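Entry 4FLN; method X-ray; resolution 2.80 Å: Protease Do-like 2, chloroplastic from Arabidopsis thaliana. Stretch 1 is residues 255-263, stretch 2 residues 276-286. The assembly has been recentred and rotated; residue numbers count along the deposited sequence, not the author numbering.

Stretch 1 (255-263) LGVLLQKLE
Stretch 2 (276-286) NEGVLVRRVEP

The strand beginning at Val257 and the strand 279-284 run antiparallel, their N-to-C directions 137° apart and their axes approaching to 4.5 Å. Val257 pairs with Val284 and Leu258 with Arg283; a bulge then shifts the register by one, so that Leu259 faces Val281 and Gln260 faces Leu280. The hydrogen bonds follow this ladder: Glu285 N to Gly256 O, 2.9 Å; Leu258 N to Arg283 O, 2.7 Å; Gln260 N to Leu280 O, 2.8 Å; and Leu280 N to Gln260 O, 2.9 Å. At the bulge Leu258 O accepts twice, from Arg282 N at 2.7 Å and weakly from Arg283 N at 3.3 Å. Here Arg282 departs from extended geometry (phi/psi -89/-37), whereas Arg283 is fully extended (-154/154).

One face carries Val257, Leu259, Val279, Val281 and Val284. The valines are beta-branched and favour extended backbone. Val257, with chi1 off-well at 132°, sets CG2 3.6 Å from CG1 of Val284 (m) and 4.0 Å from CG1 of Val281 (t). Leu259, longer and m,t, reaches with CD2 to 3.8 Å from CG2 of Val279 (m) and 4.1 Å from Val281 CG2.

The other face carries Leu258, Gln260, Leu280 and Arg283. Leu258 (chi1 t, chi2 -121°) brings CB within 3.6 Å of Arg283 CB, although the end of the arginine leads away to polar partners elsewhere. Gln260 is t,t with chi3 -45°; though buried, its amide is satisfied, OE1 and NE2 both hydrogen-bonding elsewhere in the structure. OE1 also contacts Arg282 CD at 3.2 Å, obliquely to the guanidinium. Arg282 itself folds m,m,p, with a weak NE bond to Val281 O, 3.5 Å.

Beyond the ladder, Leu262 (m,t) points toward stretch 2, with CD2 3.5 Å from CB of Leu280 (t,p) and CD1 3.3 Å from Gly278 O. Positive phi suits Gly256 (71/36); at Gly278 (93/147) a CB would jam against Glu277 O.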

ATOM      1  N   LEU B 255     -21.204  -1.299 -38.228  1.00 43.46           N
ATOM      2  CA  LEU B 255     -20.852  -1.173 -39.628  1.00 34.73           C
ATOM      3  C   LEU B 255     -19.744  -2.141 -40.001  1.00 44.43           C
ATOM      4  O   LEU B 255     -19.487  -2.351 -41.186  1.00 49.14           O
ATOM      5  CB  LEU B 255     -20.400   0.254 -39.918  1.00 35.95           C
ATOM      6  CG  LEU B 255     -19.943   0.551 -41.348  1.00 49.14           C
ATOM      7  CD1 LEU B 255     -20.974   0.080 -42.394  1.00 45.01           C
ATOM      8  CD2 LEU B 255     -19.638   2.039 -41.489  1.00 44.24           C
ATOM      9  N   GLY B 256     -19.084  -2.705 -38.987  1.00 38.25           N
ATOM     10  CA  GLY B 256     -18.032  -3.689 -39.178  1.00 36.11           C
ATOM     11  C   GLY B 256     -16.721  -3.168 -39.741  1.00 46.49           C
ATOM     12  O   GLY B 256     -16.045  -3.864 -40.500  1.00 54.58           O
ATOM     13  N   VAL B 257     -16.338  -1.961 -39.342  1.00 47.90           N
ATOM     14  CA  VAL B 257     -15.233  -1.266 -39.996  1.00 43.03           C
ATOM     15  C   VAL B 257     -14.325  -0.526 -38.996  1.00 42.23           C
ATOM     16  O   VAL B 257     -14.788  -0.074 -37.952  1.00 38.76           O
ATOM     17  CB  VAL B 257     -15.804  -0.316 -41.099  1.00 43.48           C
ATOM     18  CG1 VAL B 257     -15.223   1.076 -41.015  1.00 37.79           C
ATOM     19  CG2 VAL B 257     -15.597  -0.919 -42.466  1.00 52.81           C
ATOM     20  N   LEU B 258     -13.035  -0.415 -39.320  1.00 45.88           N
ATOM     21  CA  LEU B 258     -12.052   0.249 -38.455  1.00 44.25           C
ATOM     22  C   LEU B 258     -11.583   1.564 -39.084  1.00 43.60           C
ATOM     23  O   LEU B 258     -10.862   1.557 -40.078  1.00 49.93           O
ATOM     24  CB  LEU B 258     -10.854  -0.677 -38.240  1.00 51.71           C
ATOM     25  CG  LEU B 258      -9.890  -0.541 -37.054  1.00 52.14           C
ATOM     26  CD1 LEU B 258      -8.457  -0.316 -37.541  1.00 43.18           C
ATOM     27  CD2 LEU B 258     -10.315   0.544 -36.091  1.00 55.15           C
ATOM     28  N   LEU B 259     -11.972   2.685 -38.478  1.00 43.86           N
ATOM     29  CA  LEU B 259     -11.819   4.024 -39.078  1.00 45.56           C
ATOM     30  C   LEU B 259     -10.645   4.876 -38.577  1.00 41.93           C
ATOM     31  O   LEU B 259     -10.260   4.833 -37.410  1.00 43.66           O
ATOM     32  CB  LEU B 259     -13.110   4.827 -38.898  1.00 34.59           C
ATOM     33  CG  LEU B 259     -14.352   4.157 -39.465  1.00 35.41           C
ATOM     34  CD1 LEU B 259     -15.585   4.880 -38.992  1.00 23.56           C
ATOM     35  CD2 LEU B 259     -14.274   4.117 -40.996  1.00 40.12           C
ATOM     36  N   GLN B 260     -10.083   5.661 -39.479  1.00 37.23           N
ATOM     37  CA  GLN B 260      -9.060   6.625 -39.103  1.00 38.70           C
ATOM     38  C   GLN B 260      -9.573   8.043 -39.395  1.00 40.36           C
ATOM     39  O   GLN B 260     -10.130   8.296 -40.465  1.00 37.40           O
ATOM     40  CB  GLN B 260      -7.756   6.342 -39.856  1.00 25.56           C
ATOM     41  CG  GLN B 260      -6.607   7.229 -39.458  1.00 21.88           C
ATOM     42  CD  GLN B 260      -5.294   6.882 -40.156  1.00 41.43           C
ATOM     43  OE1 GLN B 260      -4.911   5.709 -40.266  1.00 33.95           O
ATOM     44  NE2 GLN B 260      -4.591   7.914 -40.623  1.00 38.55           N
ATOM     45  N   LYS B 261      -9.405   8.952 -38.434  1.00 36.74           N
ATOM     46  CA  LYS B 261      -9.740  10.363 -38.639  1.00 43.14           C
ATOM     47  C   LYS B 261      -8.800  10.996 -39.676  1.00 44.71           C
ATOM     48  O   LYS B 261      -7.617  10.659 -39.720  1.00 45.10           O
ATOM     49  CB  LYS B 261      -9.674  11.126 -37.307  1.00 36.93           C
ATOM     50  CG  LYS B 261     -10.843  10.846 -36.357  1.00 40.50           C
ATOM     51  CD  LYS B 261     -10.570  11.342 -34.946  1.00 55.13           C
ATOM     52  CE  LYS B 261     -11.479  10.654 -33.903  1.00 72.96           C
ATOM     53  NZ  LYS B 261     -12.848  11.259 -33.732  1.00 74.83           N
ATOM     54  N   LEU B 262      -9.312  11.886 -40.530  1.00 39.91           N
ATOM     55  CA  LEU B 262      -8.396  12.613 -41.402  1.00 44.03           C
ATOM     56  C   LEU B 262      -8.392  14.075 -41.014  1.00 48.89           C
ATOM     57  O   LEU B 262      -9.167  14.871 -41.540  1.00 54.65           O
ATOM     58  CB  LEU B 262      -8.881  12.508 -42.847  1.00 42.35           C
ATOM     59  CG  LEU B 262      -9.437  11.145 -43.271  1.00 44.11           C
ATOM     60  CD1 LEU B 262     -10.217  11.254 -44.564  1.00 38.83           C
ATOM     61  CD2 LEU B 262      -8.312  10.136 -43.401  1.00 41.27           C
ATOM     62  N   GLU B 263      -7.464  14.426 -40.130  1.00 47.44           N
ATOM     63  CA  GLU B 263      -7.170  15.800 -39.765  1.00 41.77           C
ATOM     64  C   GLU B 263      -6.084  16.382 -40.671  1.00 47.52           C
ATOM     65  O   GLU B 263      -6.161  17.524 -41.114  1.00 62.21           O
ATOM     66  CB  GLU B 263      -6.787  15.884 -38.286  1.00 40.86           C
ATOM     67  CG  GLU B 263      -6.502  17.284 -37.763  1.00 57.80           C
ATOM     68  CD  GLU B 263      -6.148  17.281 -36.284  1.00 62.89           C
ATOM     69  OE1 GLU B 263      -5.605  18.297 -35.791  1.00 52.61           O
ATOM     70  OE2 GLU B 263      -6.420  16.254 -35.617  1.00 63.45           O
ATOM     71  N   ASN B 276     -13.465  19.519 -45.785  1.00 99.34           N
ATOM     72  CA  ASN B 276     -13.199  18.736 -44.590  1.00 95.11           C
ATOM     73  C   ASN B 276     -14.327  17.746 -44.343  1.00 87.84           C
ATOM     74  O   ASN B 276     -15.357  18.094 -43.764  1.00 87.89           O
ATOM     75  CB  ASN B 276     -13.050  19.672 -43.386  1.00101.31           C
ATOM     76  CG  ASN B 276     -14.122  20.750 -43.351  1.00104.91           C
ATOM     77  OD1 ASN B 276     -15.021  20.766 -44.192  1.00112.22           O
ATOM     78  ND2 ASN B 276     -14.034  21.653 -42.377  1.00 96.81           N
ATOM     79  N   GLU B 277     -14.092  16.495 -44.722  1.00 75.81           N
ATOM     80  CA  GLU B 277     -15.089  15.446 -44.586  1.00 58.50           C
ATOM     81  C   GLU B 277     -14.430  14.081 -44.657  1.00 54.24           C
ATOM     82  O   GLU B 277     -13.353  13.923 -45.232  1.00 58.43           O
ATOM     83  CB  GLU B 277     -16.136  15.548 -45.697  1.00 62.73           C
ATOM     84  CG  GLU B 277     -17.258  16.539 -45.432  1.00 73.49           C
ATOM     85  CD  GLU B 277     -18.433  16.351 -46.369  1.00 79.69           C
ATOM     86  OE1 GLU B 277     -18.329  15.503 -47.282  1.00 89.36           O
ATOM     87  OE2 GLU B 277     -19.460  17.046 -46.191  1.00 72.67           O
ATOM     88  N   GLY B 278     -15.093  13.085 -44.096  1.00 37.76           N
ATOM     89  CA  GLY B 278     -14.666  11.722 -44.300  1.00 37.76           C
ATOM     90  C   GLY B 278     -13.723  11.115 -43.294  1.00 41.25           C
ATOM     91  O   GLY B 278     -12.852  11.767 -42.723  1.00 45.82           O
ATOM     92  N   VAL B 279     -13.895   9.818 -43.113  1.00 40.34           N
ATOM     93  CA  VAL B 279     -13.009   9.028 -42.295  1.00 35.12           C
ATOM     94  C   VAL B 279     -12.474   7.893 -43.175  1.00 38.88           C
ATOM     95  O   VAL B 279     -13.197   7.368 -44.020  1.00 47.10           O
ATOM     96  CB  VAL B 279     -13.758   8.507 -41.058  1.00 29.92           C
ATOM     97  CG1 VAL B 279     -14.135   9.664 -40.177  1.00 25.54           C
ATOM     98  CG2 VAL B 279     -15.015   7.774 -41.464  1.00 34.96           C
ATOM     99  N   LEU B 280     -11.200   7.547 -43.003  1.00 39.94           N
ATOM    100  CA  LEU B 280     -10.549   6.516 -43.816  1.00 38.73           C
ATOM    101  C   LEU B 280     -10.787   5.098 -43.278  1.00 41.43           C
ATOM    102  O   LEU B 280     -10.674   4.852 -42.078  1.00 35.63           O
ATOM    103  CB  LEU B 280      -9.053   6.796 -43.917  1.00 23.45           C
ATOM    104  CG  LEU B 280      -8.153   5.899 -44.772  1.00 32.36           C
ATOM    105  CD1 LEU B 280      -8.622   5.827 -46.217  1.00 35.72           C
ATOM    106  CD2 LEU B 280      -6.711   6.397 -44.716  1.00 27.11           C
ATOM    107  N   VAL B 281     -11.120   4.168 -44.168  1.00 35.97           N
ATOM    108  CA  VAL B 281     -11.356   2.804 -43.747  1.00 35.29           C
ATOM    109  C   VAL B 281     -10.031   2.070 -43.684  1.00 44.16           C
ATOM    110  O   VAL B 281      -9.360   1.877 -44.697  1.00 52.54           O
ATOM    111  CB  VAL B 281     -12.263   2.085 -44.747  1.00 36.56           C
ATOM    112  CG1 VAL B 281     -12.422   0.608 -44.363  1.00 32.16           C
ATOM    113  CG2 VAL B 281     -13.595   2.784 -44.814  1.00 28.70           C
ATOM    114  N   ARG B 282      -9.639   1.717 -42.466  1.00 48.27           N
ATOM    115  CA  ARG B 282      -8.397   0.999 -42.195  1.00 47.89           C
ATOM    116  C   ARG B 282      -8.498  -0.525 -42.240  1.00 53.16           C
ATOM    117  O   ARG B 282      -7.571  -1.207 -42.659  1.00 48.39           O
ATOM    118  CB  ARG B 282      -7.791   1.482 -40.877  1.00 43.02           C
ATOM    119  CG  ARG B 282      -7.377   2.953 -40.913  1.00 46.69           C
ATOM    120  CD  ARG B 282      -6.150   3.182 -41.797  1.00 46.43           C
ATOM    121  NE  ARG B 282      -6.464   3.075 -43.214  1.00 56.99           N
ATOM    122  CZ  ARG B 282      -5.591   2.728 -44.152  1.00 58.18           C
ATOM    123  NH1 ARG B 282      -4.343   2.445 -43.820  1.00 48.42           N
ATOM    124  NH2 ARG B 282      -5.970   2.658 -45.422  1.00 67.96           N
ATOM    125  N   ARG B 283      -9.618  -1.049 -41.759  1.00 54.05           N
ATOM    126  CA  ARG B 283      -9.826  -2.487 -41.699  1.00 48.74           C
ATOM    127  C   ARG B 283     -11.321  -2.788 -41.733  1.00 46.74           C
ATOM    128  O   ARG B 283     -12.138  -1.960 -41.328  1.00 48.57           O
ATOM    129  CB  ARG B 283      -9.203  -3.074 -40.429  1.00 50.17           C
ATOM    130  CG  ARG B 283      -8.260  -4.232 -40.675  1.00 72.35           C
ATOM    131  CD  ARG B 283      -6.808  -3.770 -40.727  1.00 90.64           C
ATOM    132  NE  ARG B 283      -6.090  -4.265 -41.905  1.00 94.44           N
ATOM    133  CZ  ARG B 283      -5.339  -5.362 -41.931  1.00 90.88           C
ATOM    134  NH1 ARG B 283      -5.203  -6.113 -40.843  1.00 82.39           N
ATOM    135  NH2 ARG B 283      -4.725  -5.711 -43.054  1.00 93.92           N
ATOM    136  N   VAL B 284     -11.665  -3.978 -42.217  1.00 41.88           N
ATOM    137  CA  VAL B 284     -13.045  -4.445 -42.248  1.00 45.67           C
ATOM    138  C   VAL B 284     -13.137  -5.806 -41.567  1.00 43.41           C
ATOM    139  O   VAL B 284     -12.206  -6.607 -41.634  1.00 45.40           O
ATOM    140  CB  VAL B 284     -13.551  -4.589 -43.694  1.00 47.07           C
ATOM    141  CG1 VAL B 284     -13.590  -3.246 -44.372  1.00 42.16           C
ATOM    142  CG2 VAL B 284     -12.648  -5.525 -44.470  1.00 54.85           C
ATOM    143  N   GLU B 285     -14.258  -6.064 -40.907  1.00 42.12           N
ATOM    144  CA  GLU B 285     -14.513  -7.379 -40.333  1.00 45.47           C
ATOM    145  C   GLU B 285     -14.991  -8.385 -41.385  1.00 50.47           C
ATOM    146  O   GLU B 285     -15.994  -8.169 -42.063  1.00 51.80           O
ATOM    147  CB  GLU B 285     -15.528  -7.284 -39.199  1.00 50.91           C
ATOM    148  CG  GLU B 285     -14.933  -6.910 -37.860  1.00 66.09           C
ATOM    149  CD  GLU B 285     -15.993  -6.728 -36.793  1.00 84.62           C
ATOM    150  OE1 GLU B 285     -16.829  -7.647 -36.612  1.00 92.73           O
ATOM    151  OE2 GLU B 285     -15.998  -5.656 -36.147  1.00 86.06           O
ATOM    152  N   PRO B 286     -14.274  -9.508 -41.507  1.00 48.87           N
ATOM    153  CA  PRO B 286     -14.584 -10.563 -42.477  1.00 44.38           C
ATOM    154  C   PRO B 286     -15.984 -11.143 -42.336  1.00 47.88           C
ATOM    155  O   PRO B 286     -16.501 -11.644 -43.326  1.00 60.58           O
ATOM    156  CB  PRO B 286     -13.548 -11.643 -42.159  1.00 37.57           C
ATOM    157  CG  PRO B 286     -12.422 -10.902 -41.536  1.00 37.41           C
ATOM    158  CD  PRO B 286     -13.067  -9.820 -40.724  1.00 36.60           C
TER